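Local structure of DltD domain-containing protein (Beauveria bassiana, 7D78) at residues V29-R41 and D109-P121. The protein probably acts as a polyketide thioesterase of the alpha/beta-hydrolase fold, releasing its product as a medium-ring lactone. Residues are numbered along the deposited sequence; the frame is centred on the assembly and turned at random.
Sequences VVECKTIDGIIIR and DLADIVTHISSLP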
ATOM      1  N   VAL A  29      30.690  -6.306   0.258  1.00 24.59           N
ATOM      2  CA  VAL A  29      29.566  -5.469  -0.135  1.00 23.68           C
ATOM      3  C   VAL A  29      28.843  -6.146  -1.290  1.00 24.02           C
ATOM      4  O   VAL A  29      29.468  -6.569  -2.267  1.00 23.02           O
ATOM      5  CB  VAL A  29      30.048  -4.065  -0.525  1.00 27.47           C
ATOM      6  CG1 VAL A  29      28.915  -3.291  -1.172  1.00 31.78           C
ATOM      7  CG2 VAL A  29      30.558  -3.317   0.697  1.00 30.51           C
ATOM      8  N   VAL A  30      27.528  -6.283  -1.177  1.00 21.68           N
ATOM      9  CA  VAL A  30      26.731  -6.895  -2.230  1.00 18.96           C
ATOM     10  C   VAL A  30      25.548  -5.976  -2.513  1.00 19.09           C
ATOM     11  O   VAL A  30      24.860  -5.536  -1.583  1.00 20.01           O
ATOM     12  CB  VAL A  30      26.275  -8.321  -1.850  1.00 17.39           C
ATOM     13  CG1 VAL A  30      25.061  -8.758  -2.681  1.00 20.22           C
ATOM     14  CG2 VAL A  30      27.436  -9.315  -2.070  1.00 20.10           C
ATOM     15  N   GLU A  31      25.333  -5.676  -3.791  1.00 21.90           N
ATOM     16  CA  GLU A  31      24.279  -4.782  -4.251  1.00 22.94           C
ATOM     17  C   GLU A  31      23.224  -5.578  -5.002  1.00 24.82           C
ATOM     18  O   GLU A  31      23.559  -6.482  -5.775  1.00 20.57           O
ATOM     19  CB  GLU A  31      24.860  -3.699  -5.171  1.00 25.98           C
ATOM     20  CG  GLU A  31      26.058  -3.001  -4.556  1.00 23.95           C
ATOM     21  CD  GLU A  31      26.504  -1.784  -5.336  1.00 30.38           C
ATOM     22  OE1 GLU A  31      26.315  -1.769  -6.567  1.00 28.34           O
ATOM     23  OE2 GLU A  31      27.048  -0.850  -4.705  1.00 34.61           O
ATOM     24  N   CYS A  32      21.953  -5.242  -4.775  1.00 16.79           N
ATOM     25  CA  CYS A  32      20.833  -5.888  -5.455  1.00 20.66           C
ATOM     26  C   CYS A  32      20.028  -4.819  -6.181  1.00 20.53           C
ATOM     27  O   CYS A  32      19.706  -3.780  -5.593  1.00 22.66           O
ATOM     28  CB  CYS A  32      19.917  -6.635  -4.470  1.00 20.05           C
ATOM     29  SG  CYS A  32      20.716  -7.756  -3.294  1.00 19.05           S
ATOM     30  N   LYS A  33      19.705  -5.072  -7.448  1.00 22.55           N
ATOM     31  CA  LYS A  33      18.920  -4.143  -8.249  1.00 21.89           C
ATOM     32  C   LYS A  33      17.435  -4.449  -8.102  1.00 21.91           C
ATOM     33  O   LYS A  33      17.037  -5.612  -7.997  1.00 19.14           O
ATOM     34  CB  LYS A  33      19.303  -4.227  -9.730  1.00 24.53           C
ATOM     35  CG  LYS A  33      20.654  -3.621 -10.086  1.00 37.45           C
ATOM     36  CD  LYS A  33      20.688  -3.156 -11.535  1.00 48.79           C
ATOM     37  CE  LYS A  33      19.480  -2.284 -11.854  1.00 46.15           C
ATOM     38  NZ  LYS A  33      19.554  -1.649 -13.208  1.00 58.81           N
ATOM     39  N   THR A  34      16.621  -3.403  -8.114  1.00 21.27           N
ATOM     40  CA  THR A  34      15.173  -3.534  -8.049  1.00 23.77           C
ATOM     41  C   THR A  34      14.594  -3.362  -9.446  1.00 20.48           C
ATOM     42  O   THR A  34      15.275  -2.900 -10.365  1.00 19.44           O
ATOM     43  CB  THR A  34      14.576  -2.487  -7.109  1.00 22.61           C
ATOM     44  OG1 THR A  34      14.856  -1.188  -7.649  1.00 20.42           O
ATOM     45  CG2 THR A  34      15.182  -2.613  -5.715  1.00 22.72           C
ATOM     46  N   ILE A  35      13.314  -3.714  -9.604  1.00 17.31           N
ATOM     47  CA  ILE A  35      12.733  -3.614 -10.944  1.00 20.40           C
ATOM     48  C   ILE A  35      12.648  -2.166 -11.434  1.00 22.52           C
ATOM     49  O   ILE A  35      12.643  -1.933 -12.650  1.00 21.55           O
ATOM     50  CB  ILE A  35      11.355  -4.298 -11.027  1.00 20.88           C
ATOM     51  CG1 ILE A  35      10.340  -3.617 -10.101  1.00 22.21           C
ATOM     52  CG2 ILE A  35      11.482  -5.795 -10.708  1.00 19.45           C
ATOM     53  CD1 ILE A  35       8.939  -4.142 -10.296  1.00 19.93           C
ATOM     54  N   ASP A  36      12.618  -1.173 -10.541  1.00 18.79           N
ATOM     55  CA  ASP A  36      12.643   0.215 -11.004  1.00 21.24           C
ATOM     56  C   ASP A  36      14.060   0.788 -11.110  1.00 22.71           C
ATOM     57  O   ASP A  36      14.219   1.980 -11.398  1.00 21.60           O
ATOM     58  CB  ASP A  36      11.743   1.104 -10.113  1.00 21.29           C
ATOM     59  CG  ASP A  36      12.325   1.373  -8.724  1.00 20.72           C
ATOM     60  OD1 ASP A  36      13.333   0.758  -8.327  1.00 26.44           O
ATOM     61  OD2 ASP A  36      11.752   2.219  -8.006  1.00 17.95           O
ATOM     62  N   GLY A  37      15.091  -0.025 -10.909  1.00 19.91           N
ATOM     63  CA  GLY A  37      16.458   0.407 -11.160  1.00 23.14           C
ATOM     64  C   GLY A  37      17.214   0.972  -9.968  1.00 25.36           C
ATOM     65  O   GLY A  37      18.345   1.439 -10.137  1.00 32.97           O
ATOM     66  N   ILE A  38      16.635   0.953  -8.789  1.00 21.43           N
ATOM     67  CA  ILE A  38      17.292   1.403  -7.562  1.00 21.87           C
ATOM     68  C   ILE A  38      18.266   0.317  -7.115  1.00 23.83           C
ATOM     69  O   ILE A  38      18.038  -0.875  -7.356  1.00 23.76           O
ATOM     70  CB  ILE A  38      16.208   1.711  -6.497  1.00 22.41           C
ATOM     71  CG1 ILE A  38      15.901   3.207  -6.454  1.00 28.60           C
ATOM     72  CG2 ILE A  38      16.557   1.204  -5.105  1.00 24.15           C
ATOM     73  CD1 ILE A  38      15.502   3.765  -7.787  1.00 20.95           C
ATOM     74  N   ILE A  39      19.383   0.718  -6.508  1.00 19.65           N
ATOM     75  CA  ILE A  39      20.369  -0.225  -5.979  1.00 22.23           C
ATOM     76  C   ILE A  39      20.222  -0.298  -4.465  1.00 23.59           C
ATOM     77  O   ILE A  39      20.362   0.717  -3.776  1.00 19.91           O
ATOM     78  CB  ILE A  39      21.802   0.188  -6.350  1.00 20.48           C
ATOM     79  CG1 ILE A  39      21.937   0.412  -7.853  1.00 28.33           C
ATOM     80  CG2 ILE A  39      22.803  -0.849  -5.836  1.00 24.23           C
ATOM     81  CD1 ILE A  39      22.213  -0.820  -8.618  1.00 36.78           C
ATOM     82  N   ILE A  40      19.970  -1.504  -3.946  1.00 20.18           N
ATOM     83  CA  ILE A  40      20.010  -1.782  -2.511  1.00 20.06           C
ATOM     84  C   ILE A  40      21.416  -2.265  -2.171  1.00 21.50           C
ATOM     85  O   ILE A  40      21.961  -3.124  -2.872  1.00 18.04           O
ATOM     86  CB  ILE A  40      18.968  -2.851  -2.127  1.00 19.57           C
ATOM     87  CG1 ILE A  40      17.542  -2.376  -2.455  1.00 23.65           C
ATOM     88  CG2 ILE A  40      19.139  -3.293  -0.669  1.00 18.25           C
ATOM     89  CD1 ILE A  40      17.106  -1.171  -1.662  1.00 22.71           C
ATOM     90  N   ARG A  41      22.001  -1.737  -1.096  1.00 17.12           N
ATOM     91  CA  ARG A  41      23.361  -2.087  -0.698  1.00 20.49           C
ATOM     92  C   ARG A  41      23.380  -2.731   0.681  1.00 20.00           C
ATOM     93  O   ARG A  41      22.646  -2.317   1.584  1.00 21.59           O
ATOM     94  CB  ARG A  41      24.283  -0.836  -0.712  1.00 21.82           C
ATOM     95  CG  ARG A  41      24.316  -0.177  -2.094  1.00 18.14           C
ATOM     96  CD  ARG A  41      25.398   0.890  -2.265  1.00 22.51           C
ATOM     97  NE  ARG A  41      25.434   1.294  -3.673  1.00 25.13           N
ATOM     98  CZ  ARG A  41      24.587   2.167  -4.209  1.00 24.14           C
ATOM     99  NH1 ARG A  41      23.666   2.746  -3.440  1.00 22.69           N
ATOM    100  NH2 ARG A  41      24.659   2.467  -5.501  1.00 28.36           N
ATOM    101  N   ASP A 109      10.726  -4.836  -2.589  1.00 14.41           N
ATOM    102  CA  ASP A 109      12.179  -4.831  -2.770  1.00 15.12           C
ATOM    103  C   ASP A 109      12.792  -6.152  -2.329  1.00 15.51           C
ATOM    104  O   ASP A 109      13.758  -6.632  -2.942  1.00 17.29           O
ATOM    105  CB  ASP A 109      12.821  -3.679  -1.986  1.00 16.54           C
ATOM    106  CG  ASP A 109      12.577  -2.314  -2.615  1.00 18.45           C
ATOM    107  OD1 ASP A 109      12.093  -2.249  -3.763  1.00 18.11           O
ATOM    108  OD2 ASP A 109      12.873  -1.292  -1.939  1.00 16.67           O
ATOM    109  N   LEU A 110      12.232  -6.762  -1.271  1.00 16.99           N
ATOM    110  CA  LEU A 110      12.751  -8.026  -0.754  1.00 18.22           C
ATOM    111  C   LEU A 110      12.629  -9.156  -1.771  1.00 17.94           C
ATOM    112  O   LEU A 110      13.483 -10.047  -1.798  1.00 19.62           O
ATOM    113  CB  LEU A 110      12.032  -8.403   0.548  1.00 18.45           C
ATOM    114  CG  LEU A 110      12.745  -7.945   1.827  1.00 19.48           C
ATOM    115  CD1 LEU A 110      11.835  -8.050   3.022  1.00 17.29           C
ATOM    116  CD2 LEU A 110      14.031  -8.759   2.057  1.00 17.29           C
ATOM    117  N   ALA A 111      11.575  -9.159  -2.601  1.00 16.25           N
ATOM    118  CA  ALA A 111      11.526 -10.121  -3.703  1.00 19.91           C
ATOM    119  C   ALA A 111      12.741  -9.973  -4.609  1.00 20.85           C
ATOM    120  O   ALA A 111      13.338 -10.971  -5.028  1.00 19.21           O
ATOM    121  CB  ALA A 111      10.241  -9.951  -4.520  1.00 17.31           C
ATOM    122  N   ASP A 112      13.124  -8.731  -4.915  1.00 18.37           N
ATOM    123  CA  ASP A 112      14.260  -8.502  -5.800  1.00 18.07           C
ATOM    124  C   ASP A 112      15.578  -8.816  -5.101  1.00 20.17           C
ATOM    125  O   ASP A 112      16.502  -9.346  -5.726  1.00 19.55           O
ATOM    126  CB  ASP A 112      14.231  -7.063  -6.314  1.00 17.47           C
ATOM    127  CG  ASP A 112      12.988  -6.779  -7.138  1.00 19.12           C
ATOM    128  OD1 ASP A 112      12.374  -7.763  -7.619  1.00 17.98           O
ATOM    129  OD2 ASP A 112      12.624  -5.589  -7.314  1.00 17.53           O
ATOM    130  N   ILE A 113      15.673  -8.526  -3.803  1.00 15.46           N
ATOM    131  CA  ILE A 113      16.838  -8.951  -3.029  1.00 15.86           C
ATOM    132  C   ILE A 113      16.955 -10.476  -3.035  1.00 18.89           C
ATOM    133  O   ILE A 113      18.036 -11.033  -3.270  1.00 17.27           O
ATOM    134  CB  ILE A 113      16.756  -8.391  -1.602  1.00 14.97           C
ATOM    135  CG1 ILE A 113      16.864  -6.868  -1.646  1.00 17.19           C
ATOM    136  CG2 ILE A 113      17.849  -9.016  -0.702  1.00 14.86           C
ATOM    137  CD1 ILE A 113      16.330  -6.185  -0.402  1.00 19.69           C
ATOM    138  N   VAL A 114      15.839 -11.176  -2.803  1.00 16.96           N
ATOM    139  CA  VAL A 114      15.873 -12.641  -2.840  1.00 19.61           C
ATOM    140  C   VAL A 114      16.381 -13.128  -4.194  1.00 18.49           C
ATOM    141  O   VAL A 114      17.185 -14.063  -4.272  1.00 19.67           O
ATOM    142  CB  VAL A 114      14.486 -13.228  -2.506  1.00 16.85           C
ATOM    143  CG1 VAL A 114      14.448 -14.727  -2.795  1.00 16.65           C
ATOM    144  CG2 VAL A 114      14.155 -12.990  -1.036  1.00 14.92           C
ATOM    145  N   THR A 115      15.944 -12.488  -5.275  1.00 17.22           N
ATOM    146  CA  THR A 115      16.401 -12.883  -6.606  1.00 19.01           C
ATOM    147  C   THR A 115      17.919 -12.783  -6.719  1.00 20.00           C
ATOM    148  O   THR A 115      18.578 -13.710  -7.207  1.00 19.33           O
ATOM    149  CB  THR A 115      15.725 -12.025  -7.679  1.00 19.72           C
ATOM    150  OG1 THR A 115      14.323 -12.298  -7.700  1.00 19.40           O
ATOM    151  CG2 THR A 115      16.313 -12.329  -9.084  1.00 18.14           C
ATOM    152  N   HIS A 116      18.500 -11.666  -6.274  1.00 21.27           N
ATOM    153  CA  HIS A 116      19.941 -11.528  -6.470  1.00 18.60           C
ATOM    154  C   HIS A 116      20.734 -12.397  -5.496  1.00 19.94           C
ATOM    155  O   HIS A 116      21.727 -13.015  -5.895  1.00 20.18           O
ATOM    156  CB  HIS A 116      20.383 -10.076  -6.347  1.00 18.45           C
ATOM    157  CG  HIS A 116      21.855  -9.885  -6.591  1.00 19.82           C
ATOM    158  ND1 HIS A 116      22.448 -10.155  -7.807  1.00 23.39           N
ATOM    159  CD2 HIS A 116      22.852  -9.480  -5.768  1.00 20.56           C
ATOM    160  CE1 HIS A 116      23.747  -9.917  -7.724  1.00 22.81           C
ATOM    161  NE2 HIS A 116      24.018  -9.505  -6.497  1.00 21.33           N
ATOM    162  N   ILE A 117      20.323 -12.461  -4.223  1.00 19.08           N
ATOM    163  CA  ILE A 117      21.049 -13.286  -3.250  1.00 17.24           C
ATOM    164  C   ILE A 117      21.005 -14.760  -3.662  1.00 21.95           C
ATOM    165  O   ILE A 117      22.003 -15.493  -3.538  1.00 17.76           O
ATOM    166  CB  ILE A 117      20.483 -13.071  -1.829  1.00 19.03           C
ATOM    167  CG1 ILE A 117      20.675 -11.620  -1.356  1.00 21.52           C
ATOM    168  CG2 ILE A 117      21.119 -14.037  -0.838  1.00 17.07           C
ATOM    169  CD1 ILE A 117      22.148 -11.107  -1.395  1.00 17.66           C
ATOM    170  N   SER A 118      19.846 -15.219  -4.150  1.00 18.15           N
ATOM    171  CA  SER A 118      19.708 -16.596  -4.622  1.00 20.05           C
ATOM    172  C   SER A 118      20.635 -16.902  -5.791  1.00 17.83           C
ATOM    173  O   SER A 118      20.963 -18.070  -6.025  1.00 19.99           O
ATOM    174  CB  SER A 118      18.252 -16.879  -5.042  1.00 19.66           C
ATOM    175  OG  SER A 118      17.351 -16.702  -3.959  1.00 19.61           O
ATOM    176  N   SER A 119      21.070 -15.885  -6.531  1.00 19.49           N
ATOM    177  CA  SER A 119      21.940 -16.118  -7.675  1.00 19.20           C
ATOM    178  C   SER A 119      23.416 -16.241  -7.294  1.00 21.84           C
ATOM    179  O   SER A 119      24.227 -16.609  -8.151  1.00 20.07           O
ATOM    180  CB  SER A 119      21.770 -14.996  -8.709  1.00 23.26           C
ATOM    181  OG  SER A 119      22.571 -13.873  -8.369  1.00 22.27           O
ATOM    182  N   LEU A 120      23.781 -15.969  -6.044  1.00 21.58           N
ATOM    183  CA  LEU A 120      25.192 -15.916  -5.680  1.00 17.72           C
ATOM    184  C   LEU A 120      25.779 -17.330  -5.594  1.00 26.08           C
ATOM    185  O   LEU A 120      25.052 -18.296  -5.350  1.00 20.81           O
ATOM    186  CB  LEU A 120      25.365 -15.181  -4.354  1.00 18.59           C
ATOM    187  CG  LEU A 120      24.950 -13.702  -4.383  1.00 19.23           C
ATOM    188  CD1 LEU A 120      25.154 -13.084  -3.006  1.00 21.71           C
ATOM    189  CD2 LEU A 120      25.730 -12.935  -5.448  1.00 25.67           C
ATOM    190  N   PRO A 121      27.098 -17.475  -5.801  1.00 23.52           N
ATOM    191  CA  PRO A 121      27.688 -18.828  -5.916  1.00 27.41           C
ATOM    192  C   PRO A 121      27.596 -19.665  -4.652  1.00 23.32           C
ATOM    193  O   PRO A 121      27.456 -20.895  -4.743  1.00 23.85           O
ATOM    194  CB  PRO A 121      29.159 -18.546  -6.280  1.00 24.29           C
ATOM    195  CG  PRO A 121      29.193 -17.131  -6.759  1.00 32.33           C
ATOM    196  CD  PRO A 121      28.087 -16.407  -6.054  1.00 27.31           C
TER
HETATM  197  O   HOH W   1      17.891  -8.243  -7.969  1.00 18.90           O
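Cys32, Val30 and Ile40, on the first hairpin of the alpha/beta-hydrolase sheet, pack on helix 109-118, a worked example of an edge hairpin covered by a crossing helix. The apolar contacts centre on Cys32, whose SG lies 4.1 Å from Ile117 CD1. Val30 CG1 rests against both Ile117 CD1 and Leu120 CD1, while Ile40 CG2 meets Ile113 CD1 at 4.0 Å, the two side chains at about a right angle.

His116 adds an aromatic element. Its CG is anti to the backbone N (chi1 -178°), which carries the ring to strand 29-33; there Cys32 SG sits at its edge, 3.7 Å from His116 CD2, and Val30 CG1 lies in the ring plane at that edge, 3.9 Å from His116 CD2.

Polar contacts gather at the turn. Ile35 N donates to Asp112 OD2 (3.0 Å, N-H...O 144°) from above the carboxylate plane, and a water bridges Lys33 O and Asp112 O. Asp112 OD1 pairs with Arg179 of the second subunit; an alanine here would probably leave both Ile35 N and that arginine without their carboxylate partner. Asp109, gripped by Arg88 and Gln105, backs Thr34 CG2. The chemistry thus divides: greasy packing seats the hairpin on the helix, whereas one carboxylate ties its turn to the dimer interface.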